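Local coordinates for protein acetylserotonin O-methyltransferase (Homo sapiens, PDB 4A6D) that catalyses transfer of the methyl group of S-adenosylmethionine to N-acetylserotonin, giving melatonin, and works as a homodimer, at residues Leu247-Arg252 with Gly278-Glu283; Arg327-Lys332 with Asp339-Arg344. One frame throughout, in Å; residues are numbered along the deposited sequence.

Contact 1. Residues Leu247-Arg252 with Gly278-Glu283; sequences LYILAR and GILVIE. With SAM (S-adenosylmethionine), chain D.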
ATOM      1  N   LEU A 247     -15.929  34.188 -14.589  1.00 62.49           N
ATOM      2  CA  LEU A 247     -15.373  32.828 -14.604  1.00 59.85           C
ATOM      3  C   LEU A 247     -15.720  32.057 -13.342  1.00 60.31           C
ATOM      4  O   LEU A 247     -15.477  32.533 -12.222  1.00 58.63           O
ATOM      5  CB  LEU A 247     -13.848  32.869 -14.812  1.00 60.41           C
ATOM      6  CG  LEU A 247     -13.091  31.545 -14.850  1.00 63.55           C
ATOM      7  CD1 LEU A 247     -13.322  30.805 -16.144  1.00 62.88           C
ATOM      8  CD2 LEU A 247     -11.616  31.764 -14.625  1.00 64.68           C
ATOM      9  N   TYR A 248     -16.270  30.852 -13.527  1.00 57.00           N
ATOM     10  CA  TYR A 248     -16.516  29.910 -12.428  1.00 56.60           C
ATOM     11  C   TYR A 248     -15.465  28.797 -12.519  1.00 62.22           C
ATOM     12  O   TYR A 248     -15.277  28.232 -13.598  1.00 61.82           O
ATOM     13  CB  TYR A 248     -17.958  29.370 -12.461  1.00 56.85           C
ATOM     14  CG  TYR A 248     -18.968  30.457 -12.131  1.00 57.64           C
ATOM     15  CD1 TYR A 248     -19.307  30.744 -10.809  1.00 58.46           C
ATOM     16  CD2 TYR A 248     -19.502  31.270 -13.131  1.00 57.72           C
ATOM     17  CE1 TYR A 248     -20.164  31.790 -10.492  1.00 58.23           C
ATOM     18  CE2 TYR A 248     -20.376  32.320 -12.824  1.00 57.82           C
ATOM     19  CZ  TYR A 248     -20.695  32.575 -11.503  1.00 62.55           C
ATOM     20  OH  TYR A 248     -21.593  33.555 -11.184  1.00 68.35           O
ATOM     21  N   ILE A 249     -14.722  28.546 -11.426  1.00 60.51           N
ATOM     22  CA  ILE A 249     -13.667  27.518 -11.373  1.00 59.64           C
ATOM     23  C   ILE A 249     -14.173  26.299 -10.616  1.00 63.94           C
ATOM     24  O   ILE A 249     -14.658  26.445  -9.499  1.00 65.86           O
ATOM     25  CB  ILE A 249     -12.339  28.054 -10.757  1.00 62.97           C
ATOM     26  CG1 ILE A 249     -11.891  29.390 -11.426  1.00 63.57           C
ATOM     27  CG2 ILE A 249     -11.230  26.972 -10.755  1.00 62.12           C
ATOM     28  CD1 ILE A 249     -10.633  30.109 -10.783  1.00 67.64           C
ATOM     29  N   LEU A 250     -14.076  25.109 -11.215  1.00 58.76           N
ATOM     30  CA  LEU A 250     -14.473  23.866 -10.533  1.00 57.95           C
ATOM     31  C   LEU A 250     -13.249  22.940 -10.456  1.00 60.90           C
ATOM     32  O   LEU A 250     -12.960  22.215 -11.420  1.00 60.01           O
ATOM     33  CB  LEU A 250     -15.658  23.148 -11.218  1.00 57.33           C
ATOM     34  CG  LEU A 250     -17.071  23.708 -11.072  1.00 62.12           C
ATOM     35  CD1 LEU A 250     -18.022  22.938 -11.959  1.00 62.24           C
ATOM     36  CD2 LEU A 250     -17.581  23.583  -9.654  1.00 65.19           C
ATOM     37  N   ALA A 251     -12.458  23.061  -9.364  1.00 58.86           N
ATOM     38  CA  ALA A 251     -11.238  22.239  -9.168  1.00 59.12           C
ATOM     39  C   ALA A 251     -11.587  21.111  -8.210  1.00 66.13           C
ATOM     40  O   ALA A 251     -12.001  21.364  -7.072  1.00 65.47           O
ATOM     41  CB  ALA A 251     -10.091  23.078  -8.617  1.00 60.00           C
ATOM     42  N   ARG A 252     -11.505  19.863  -8.712  1.00 64.21           N
ATOM     43  CA  ARG A 252     -11.814  18.636  -7.973  1.00 63.05           C
ATOM     44  C   ARG A 252     -13.218  18.651  -7.367  1.00 66.57           C
ATOM     45  O   ARG A 252     -13.432  18.205  -6.239  1.00 65.99           O
ATOM     46  CB  ARG A 252     -10.734  18.313  -6.928  1.00 64.44           C
ATOM     47  CG  ARG A 252      -9.382  17.904  -7.519  1.00 68.87           C
ATOM     48  CD  ARG A 252      -8.321  18.615  -6.736  1.00 64.72           C
ATOM     49  NE  ARG A 252      -7.510  17.706  -5.946  1.00 76.66           N
ATOM     50  CZ  ARG A 252      -6.789  18.061  -4.886  1.00 96.22           C
ATOM     51  NH1 ARG A 252      -6.840  19.302  -4.424  1.00 69.62           N
ATOM     52  NH2 ARG A 252      -6.035  17.165  -4.261  1.00100.60           N
ATOM     53  N   GLY A 278     -17.049  32.177 -18.581  1.00 63.37           N
ATOM     54  CA  GLY A 278     -16.305  30.934 -18.657  1.00 63.01           C
ATOM     55  C   GLY A 278     -16.466  30.007 -17.471  1.00 64.92           C
ATOM     56  O   GLY A 278     -16.812  30.419 -16.360  1.00 61.86           O
ATOM     57  N   ILE A 279     -16.152  28.739 -17.716  1.00 61.66           N
ATOM     58  CA  ILE A 279     -16.112  27.690 -16.710  1.00 59.14           C
ATOM     59  C   ILE A 279     -14.756  26.999 -16.842  1.00 63.43           C
ATOM     60  O   ILE A 279     -14.409  26.537 -17.926  1.00 64.12           O
ATOM     61  CB  ILE A 279     -17.327  26.733 -16.726  1.00 60.04           C
ATOM     62  CG1 ILE A 279     -17.229  25.723 -15.551  1.00 58.32           C
ATOM     63  CG2 ILE A 279     -17.514  26.055 -18.109  1.00 60.58           C
ATOM     64  CD1 ILE A 279     -18.381  25.053 -15.239  1.00 54.76           C
ATOM     65  N   LEU A 280     -13.961  27.033 -15.761  1.00 59.68           N
ATOM     66  CA  LEU A 280     -12.644  26.434 -15.717  1.00 59.17           C
ATOM     67  C   LEU A 280     -12.731  25.209 -14.849  1.00 62.76           C
ATOM     68  O   LEU A 280     -12.936  25.329 -13.642  1.00 62.74           O
ATOM     69  CB  LEU A 280     -11.567  27.407 -15.197  1.00 60.18           C
ATOM     70  CG  LEU A 280     -10.116  26.830 -15.162  1.00 65.49           C
ATOM     71  CD1 LEU A 280      -9.589  26.549 -16.563  1.00 66.39           C
ATOM     72  CD2 LEU A 280      -9.175  27.747 -14.441  1.00 66.67           C
ATOM     73  N   VAL A 281     -12.641  24.033 -15.477  1.00 58.74           N
ATOM     74  CA  VAL A 281     -12.720  22.724 -14.833  1.00 58.21           C
ATOM     75  C   VAL A 281     -11.300  22.215 -14.669  1.00 65.67           C
ATOM     76  O   VAL A 281     -10.550  22.171 -15.648  1.00 67.13           O
ATOM     77  CB  VAL A 281     -13.639  21.736 -15.602  1.00 60.00           C
ATOM     78  CG1 VAL A 281     -13.536  20.313 -15.024  1.00 58.14           C
ATOM     79  CG2 VAL A 281     -15.096  22.238 -15.619  1.00 58.32           C
ATOM     80  N   ILE A 282     -10.907  21.929 -13.416  1.00 61.19           N
ATOM     81  CA  ILE A 282      -9.555  21.458 -13.115  1.00 60.62           C
ATOM     82  C   ILE A 282      -9.656  20.074 -12.531  1.00 63.24           C
ATOM     83  O   ILE A 282     -10.132  19.911 -11.416  1.00 60.19           O
ATOM     84  CB  ILE A 282      -8.733  22.425 -12.222  1.00 63.25           C
ATOM     85  CG1 ILE A 282      -8.529  23.766 -12.946  1.00 61.85           C
ATOM     86  CG2 ILE A 282      -7.365  21.764 -11.821  1.00 64.70           C
ATOM     87  CD1 ILE A 282      -8.166  24.872 -12.082  1.00 62.91           C
ATOM     88  N   GLU A 283      -9.257  19.076 -13.329  1.00 63.67           N
ATOM     89  CA  GLU A 283      -9.320  17.664 -12.980  1.00 64.22           C
ATOM     90  C   GLU A 283      -8.154  16.908 -13.651  1.00 68.82           C
ATOM     91  O   GLU A 283      -7.529  17.428 -14.575  1.00 68.81           O
ATOM     92  CB  GLU A 283     -10.681  17.043 -13.418  1.00 64.94           C
ATOM     93  CG  GLU A 283     -11.954  17.603 -12.782  1.00 69.06           C
ATOM     94  CD  GLU A 283     -12.268  17.195 -11.358  1.00 77.45           C
ATOM     95  OE1 GLU A 283     -11.325  16.829 -10.626  1.00 69.52           O
ATOM     96  OE2 GLU A 283     -13.442  17.328 -10.944  1.00 70.08           O
TER
HETATM   97  N   SAM D1350     -11.393  23.035  -4.921  1.00 73.56           N
HETATM   98  CA  SAM D1350     -10.587  22.529  -3.789  1.00 76.92           C
HETATM   99  C   SAM D1350      -9.247  21.845  -4.129  1.00 78.77           C
HETATM  100  O   SAM D1350      -9.143  21.305  -5.211  1.00 76.97           O
HETATM  101  OXT SAM D1350      -8.250  21.813  -3.339  1.00 79.06           O
HETATM  102  CB  SAM D1350     -11.501  21.662  -2.960  1.00 76.77           C
HETATM  103  CG  SAM D1350     -11.888  20.345  -3.645  1.00 75.90           C
HETATM  104  SD  SAM D1350     -12.889  19.370  -2.465  1.00 77.34           S
HETATM  105  CE  SAM D1350     -12.800  17.789  -3.201  1.00 78.99           C
HETATM  106  C5' SAM D1350     -14.606  19.705  -2.978  1.00 75.87           C
HETATM  107  C4' SAM D1350     -14.990  21.021  -2.286  1.00 75.67           C
HETATM  108  O4' SAM D1350     -16.358  21.212  -2.601  1.00 75.37           O
HETATM  109  C3' SAM D1350     -14.878  20.937  -0.715  1.00 77.71           C
HETATM  110  O3' SAM D1350     -14.142  22.052  -0.185  1.00 80.44           O
HETATM  111  C2' SAM D1350     -16.379  20.878  -0.277  1.00 77.56           C
HETATM  112  O2' SAM D1350     -16.721  21.416   1.000  1.00 77.97           O
HETATM  113  C1' SAM D1350     -17.041  21.681  -1.411  1.00 76.19           C
HETATM  114  N9  SAM D1350     -18.486  21.399  -1.540  1.00 76.10           N
HETATM  115  C8  SAM D1350     -19.089  20.144  -1.548  1.00 75.99           C
HETATM  116  N7  SAM D1350     -20.375  20.270  -1.691  1.00 76.58           N
HETATM  117  C5  SAM D1350     -20.704  21.620  -1.725  1.00 76.67           C
HETATM  118  C6  SAM D1350     -21.888  22.373  -1.833  1.00 76.40           C
HETATM  119  N6  SAM D1350     -23.064  21.721  -2.003  1.00 76.57           N
HETATM  120  N1  SAM D1350     -21.818  23.751  -1.874  1.00 76.44           N
HETATM  121  C2  SAM D1350     -20.658  24.400  -1.706  1.00 76.17           C
HETATM  122  N3  SAM D1350     -19.516  23.707  -1.588  1.00 76.08           N
HETATM  123  C4  SAM D1350     -19.477  22.361  -1.650  1.00 76.49           C
HETATM  124  O   HOH W   1     -14.299  20.014 -11.221  1.00 60.95           O

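Contact 2. Residues Arg327-Lys332 with Asp339-Arg344; sequences RDFQFK and DAILAR. With SO4 (sulfate ion), chain E.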
ATOM      1  N   ARG A 327     -20.009  26.117 -24.855  1.00 66.80           N
ATOM      2  CA  ARG A 327     -19.442  25.941 -26.194  1.00 69.74           C
ATOM      3  C   ARG A 327     -17.948  26.259 -26.105  1.00 73.71           C
ATOM      4  O   ARG A 327     -17.472  26.575 -25.020  1.00 72.81           O
ATOM      5  CB  ARG A 327     -20.162  26.891 -27.213  1.00 74.98           C
ATOM      6  CG  ARG A 327     -21.689  26.673 -27.381  1.00 88.99           C
ATOM      7  CD  ARG A 327     -22.050  25.394 -28.144  1.00111.23           C
ATOM      8  NE  ARG A 327     -23.497  25.139 -28.193  1.00123.93           N
ATOM      9  CZ  ARG A 327     -24.160  24.306 -27.387  1.00131.57           C
ATOM     10  NH1 ARG A 327     -23.517  23.631 -26.439  1.00102.37           N
ATOM     11  NH2 ARG A 327     -25.469  24.144 -27.524  1.00121.38           N
ATOM     12  N   ASP A 328     -17.220  26.195 -27.229  1.00 72.89           N
ATOM     13  CA  ASP A 328     -15.772  26.442 -27.337  1.00 73.65           C
ATOM     14  C   ASP A 328     -14.922  25.639 -26.344  1.00 75.70           C
ATOM     15  O   ASP A 328     -13.959  26.169 -25.776  1.00 75.13           O
ATOM     16  CB  ASP A 328     -15.431  27.947 -27.304  1.00 76.75           C
ATOM     17  CG  ASP A 328     -16.206  28.807 -28.293  1.00 91.40           C
ATOM     18  OD1 ASP A 328     -16.455  28.335 -29.430  1.00 92.43           O
ATOM     19  OD2 ASP A 328     -16.556  29.960 -27.932  1.00 99.42           O
ATOM     20  N   PHE A 329     -15.295  24.355 -26.134  1.00 70.37           N
ATOM     21  CA  PHE A 329     -14.592  23.408 -25.270  1.00 68.23           C
ATOM     22  C   PHE A 329     -13.145  23.244 -25.740  1.00 72.55           C
ATOM     23  O   PHE A 329     -12.884  23.046 -26.940  1.00 75.55           O
ATOM     24  CB  PHE A 329     -15.311  22.049 -25.268  1.00 69.69           C
ATOM     25  CG  PHE A 329     -14.601  20.949 -24.502  1.00 71.17           C
ATOM     26  CD1 PHE A 329     -13.657  20.132 -25.132  1.00 73.86           C
ATOM     27  CD2 PHE A 329     -14.886  20.713 -23.162  1.00 71.21           C
ATOM     28  CE1 PHE A 329     -13.002  19.124 -24.427  1.00 74.35           C
ATOM     29  CE2 PHE A 329     -14.199  19.726 -22.458  1.00 71.11           C
ATOM     30  CZ  PHE A 329     -13.269  18.936 -23.098  1.00 70.21           C
ATOM     31  N   GLN A 330     -12.212  23.358 -24.789  1.00 66.08           N
ATOM     32  CA  GLN A 330     -10.754  23.223 -24.976  1.00 66.25           C
ATOM     33  C   GLN A 330     -10.228  22.645 -23.670  1.00 71.40           C
ATOM     34  O   GLN A 330     -10.769  22.939 -22.600  1.00 70.06           O
ATOM     35  CB  GLN A 330     -10.087  24.596 -25.204  1.00 67.69           C
ATOM     36  CG  GLN A 330     -10.287  25.206 -26.597  1.00 78.50           C
ATOM     37  CD  GLN A 330     -10.457  26.707 -26.607  1.00109.71           C
ATOM     38  OE1 GLN A 330      -9.878  27.446 -25.801  1.00104.23           O
ATOM     39  NE2 GLN A 330     -11.257  27.198 -27.553  1.00114.29           N
ATOM     40  N   PHE A 331      -9.229  21.782 -23.759  1.00 68.91           N
ATOM     41  CA  PHE A 331      -8.567  21.196 -22.599  1.00 67.13           C
ATOM     42  C   PHE A 331      -7.070  21.333 -22.847  1.00 73.73           C
ATOM     43  O   PHE A 331      -6.655  21.472 -24.000  1.00 73.19           O
ATOM     44  CB  PHE A 331      -8.973  19.724 -22.374  1.00 67.53           C
ATOM     45  CG  PHE A 331      -8.405  18.719 -23.355  1.00 70.56           C
ATOM     46  CD1 PHE A 331      -9.069  18.423 -24.540  1.00 73.02           C
ATOM     47  CD2 PHE A 331      -7.222  18.031 -23.070  1.00 73.60           C
ATOM     48  CE1 PHE A 331      -8.568  17.449 -25.418  1.00 76.53           C
ATOM     49  CE2 PHE A 331      -6.703  17.087 -23.967  1.00 74.52           C
ATOM     50  CZ  PHE A 331      -7.383  16.794 -25.129  1.00 73.79           C
ATOM     51  N   LYS A 332      -6.273  21.348 -21.782  1.00 71.79           N
ATOM     52  CA  LYS A 332      -4.826  21.443 -21.898  1.00 74.39           C
ATOM     53  C   LYS A 332      -4.236  20.422 -20.953  1.00 78.85           C
ATOM     54  O   LYS A 332      -4.576  20.443 -19.758  1.00 78.78           O
ATOM     55  CB  LYS A 332      -4.317  22.859 -21.565  1.00 78.78           C
ATOM     56  CG  LYS A 332      -4.749  23.968 -22.546  1.00107.31           C
ATOM     57  CD  LYS A 332      -3.855  24.098 -23.791  1.00122.59           C
ATOM     58  CE  LYS A 332      -4.481  24.897 -24.916  1.00121.11           C
ATOM     59  NZ  LYS A 332      -4.455  26.358 -24.648  1.00133.12           N
ATOM     60  N   ASP A 339      -5.060  18.737 -14.871  1.00 69.67           N
ATOM     61  CA  ASP A 339      -5.176  19.389 -16.173  1.00 71.04           C
ATOM     62  C   ASP A 339      -6.231  20.483 -16.107  1.00 70.84           C
ATOM     63  O   ASP A 339      -6.912  20.631 -15.084  1.00 70.64           O
ATOM     64  CB  ASP A 339      -5.478  18.346 -17.274  1.00 73.22           C
ATOM     65  CG  ASP A 339      -4.478  17.200 -17.318  1.00 76.44           C
ATOM     66  OD1 ASP A 339      -3.295  17.451 -17.676  1.00 79.19           O
ATOM     67  OD2 ASP A 339      -4.880  16.048 -17.022  1.00 70.89           O
ATOM     68  N   ALA A 340      -6.385  21.234 -17.179  1.00 67.30           N
ATOM     69  CA  ALA A 340      -7.380  22.326 -17.216  1.00 65.87           C
ATOM     70  C   ALA A 340      -8.280  22.214 -18.419  1.00 68.86           C
ATOM     71  O   ALA A 340      -7.811  21.927 -19.521  1.00 70.18           O
ATOM     72  CB  ALA A 340      -6.667  23.668 -17.247  1.00 67.64           C
ATOM     73  N   ILE A 341      -9.571  22.439 -18.206  1.00 64.00           N
ATOM     74  CA  ILE A 341     -10.614  22.520 -19.241  1.00 62.73           C
ATOM     75  C   ILE A 341     -11.269  23.887 -19.115  1.00 64.99           C
ATOM     76  O   ILE A 341     -11.666  24.276 -18.008  1.00 60.94           O
ATOM     77  CB  ILE A 341     -11.719  21.437 -19.067  1.00 63.96           C
ATOM     78  CG1 ILE A 341     -11.195  20.048 -19.398  1.00 62.84           C
ATOM     79  CG2 ILE A 341     -12.988  21.792 -19.903  1.00 62.25           C
ATOM     80  CD1 ILE A 341     -11.980  19.022 -18.809  1.00 62.64           C
ATOM     81  N   LEU A 342     -11.436  24.581 -20.264  1.00 63.23           N
ATOM     82  CA  LEU A 342     -12.159  25.837 -20.340  1.00 62.65           C
ATOM     83  C   LEU A 342     -13.222  25.778 -21.433  1.00 67.51           C
ATOM     84  O   LEU A 342     -12.916  25.419 -22.574  1.00 68.57           O
ATOM     85  CB  LEU A 342     -11.200  27.007 -20.584  1.00 63.56           C
ATOM     86  CG  LEU A 342     -11.824  28.377 -20.774  1.00 66.29           C
ATOM     87  CD1 LEU A 342     -12.321  28.911 -19.457  1.00 65.90           C
ATOM     88  CD2 LEU A 342     -10.812  29.356 -21.376  1.00 70.64           C
ATOM     89  N   ALA A 343     -14.463  26.134 -21.074  1.00 62.71           N
ATOM     90  CA  ALA A 343     -15.599  26.270 -22.000  1.00 62.84           C
ATOM     91  C   ALA A 343     -16.273  27.634 -21.758  1.00 68.33           C
ATOM     92  O   ALA A 343     -16.107  28.244 -20.696  1.00 68.90           O
ATOM     93  CB  ALA A 343     -16.589  25.132 -21.818  1.00 62.54           C
ATOM     94  N   ARG A 344     -17.018  28.120 -22.742  1.00 64.38           N
ATOM     95  CA  ARG A 344     -17.612  29.434 -22.645  1.00 64.16           C
ATOM     96  C   ARG A 344     -19.095  29.422 -22.881  1.00 69.73           C
ATOM     97  O   ARG A 344     -19.616  28.456 -23.429  1.00 71.94           O
ATOM     98  CB  ARG A 344     -16.957  30.370 -23.685  1.00 65.82           C
ATOM     99  CG  ARG A 344     -15.428  30.244 -23.803  1.00 68.87           C
ATOM    100  CD  ARG A 344     -14.720  30.814 -22.583  1.00 73.36           C
ATOM    101  NE  ARG A 344     -14.963  32.251 -22.482  1.00 72.88           N
ATOM    102  CZ  ARG A 344     -14.151  33.178 -22.961  1.00 83.80           C
ATOM    103  NH1 ARG A 344     -13.005  32.833 -23.538  1.00 74.38           N
ATOM    104  NH2 ARG A 344     -14.469  34.460 -22.860  1.00 72.19           N
TER
HETATM  105  S   SO4 E1351     -18.108  23.049 -28.846  1.00 98.48           S
HETATM  106  O1  SO4 E1351     -17.103  22.475 -29.754  1.00105.39           O
HETATM  107  O2  SO4 E1351     -17.468  23.262 -27.554  1.00101.31           O
HETATM  108  O3  SO4 E1351     -18.670  24.329 -29.364  1.00104.65           O
HETATM  109  O4  SO4 E1351     -19.213  22.088 -28.674  1.00103.70           O
HETATM  110  O   HOH W   2     -12.591  27.853 -24.355  1.00 74.52           O

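Contact 1. Residues Leu247-Arg252 with Gly278-Glu283
Two hydrogen bonds grip the carbonyl oxygen of Leu250. Ile282 N donates to Leu250 O at 2.9 Å from above the carbonyl plane, and a water donates to Leu250 O at 2.6 Å. The same water donates to Glu283 OE2, which also accepts a bond from the backbone N of His255, the inferred catalytic residue. The Glu283 side chain bends at chi2 (-76°), which sets OE1 3.2 Å from Arg252 CA. Charged atoms of Arg252 and Glu283 do not meet. The strands are parallel neighbours in the Rossmann-like methyltransferase sheet, the two ends of a beta-alpha-beta unit whose crossover is helix 259-272. Five nearly straight backbone bonds join them, and Leu250 N to Leu280 O is the shortest. On the face of Leu250 and Ile279 the two side chains cross obliquely, CD1 to CD1 at 3.9 Å, and helix 259-272 covers them. On the other face Ile249 and Ile282 lie side by side, CG2 of the first against CD1 of the second. Where strand 247-251 ends, Ala251 O accepts a hydrogen bond from the amino N of S-adenosylmethionine at 2.8 Å. The Arg252 chain, bent at chi2 and chi3, lets its NH1 donate a hydrogen bond to SAM O at 3.2 Å; NH1 also binds Leu160 O. An alanine here would probably weaken the hold on the cofactor carboxylate, since the guanidinium bond and its positive charge would go.

Contact 2. Residues Arg327-Lys332 with Asp339-Arg344
Arg327 forms a hydrogen-bonded antiparallel pair with Arg344. Arg327 N donates to Arg344 O, and Arg344 N donates back to Arg327 O, both at 2.8 Å. Asp328 follows with positive phi (52°), and the chain turns a corner there. Asp328 N and Phe329 N donate to a sulfate ion, probably from the crystallisation liquor; the shorter and straighter bond is Phe329 N to SO4 O2 at 2.8 Å. His318 also binds this ion. The register shifts by one residue between Arg327 and Gln330, a beta bulge in the antiparallel hairpin closing the 3-2-1-4-5-7-6 sheet of class I methyltransferases. Across the bulge a water donates to Asp328 O and Leu342 O. Phe329 has CG anti to its backbone N (chi1 175°). The Phe329 ring crosses Ile341 obliquely, CE2 to CG2 at 3.5 Å, and stacks with the His318 ring of helix 314-324. Gln330 N reaches Leu342 O by a bent bond of 3.1 Å (137° at the hydrogen), while the return bond from Leu342 N to Gln330 O is straighter. At Phe331 the ring swings off, and CB meets Ile341 CG1 at 3.7 Å. Lys332 pairs with Ala340 through two backbone bonds, and its O lies 3.4 Å from Asp339 CB.

From the N terminus, the dimerisation region and the first three strands of the large sheet come before either contact. Contact 1 then closes a loop of 25 residues, with helix 259-272 inside it. Contact 2 closes a much shorter loop of six residues after helix 314-324. The two loops follow one another in series and neither nest nor cross. They meet in space, because strand 339-344 runs antiparallel beside strand 278-283. Val281 N to Ile341 O and Asp339 N to Glu283 O are probable hydrogen bonds across that seam. Contact 1 borders the cofactor pocket, and contact 2 continues the sheet to its edge strand 329-332.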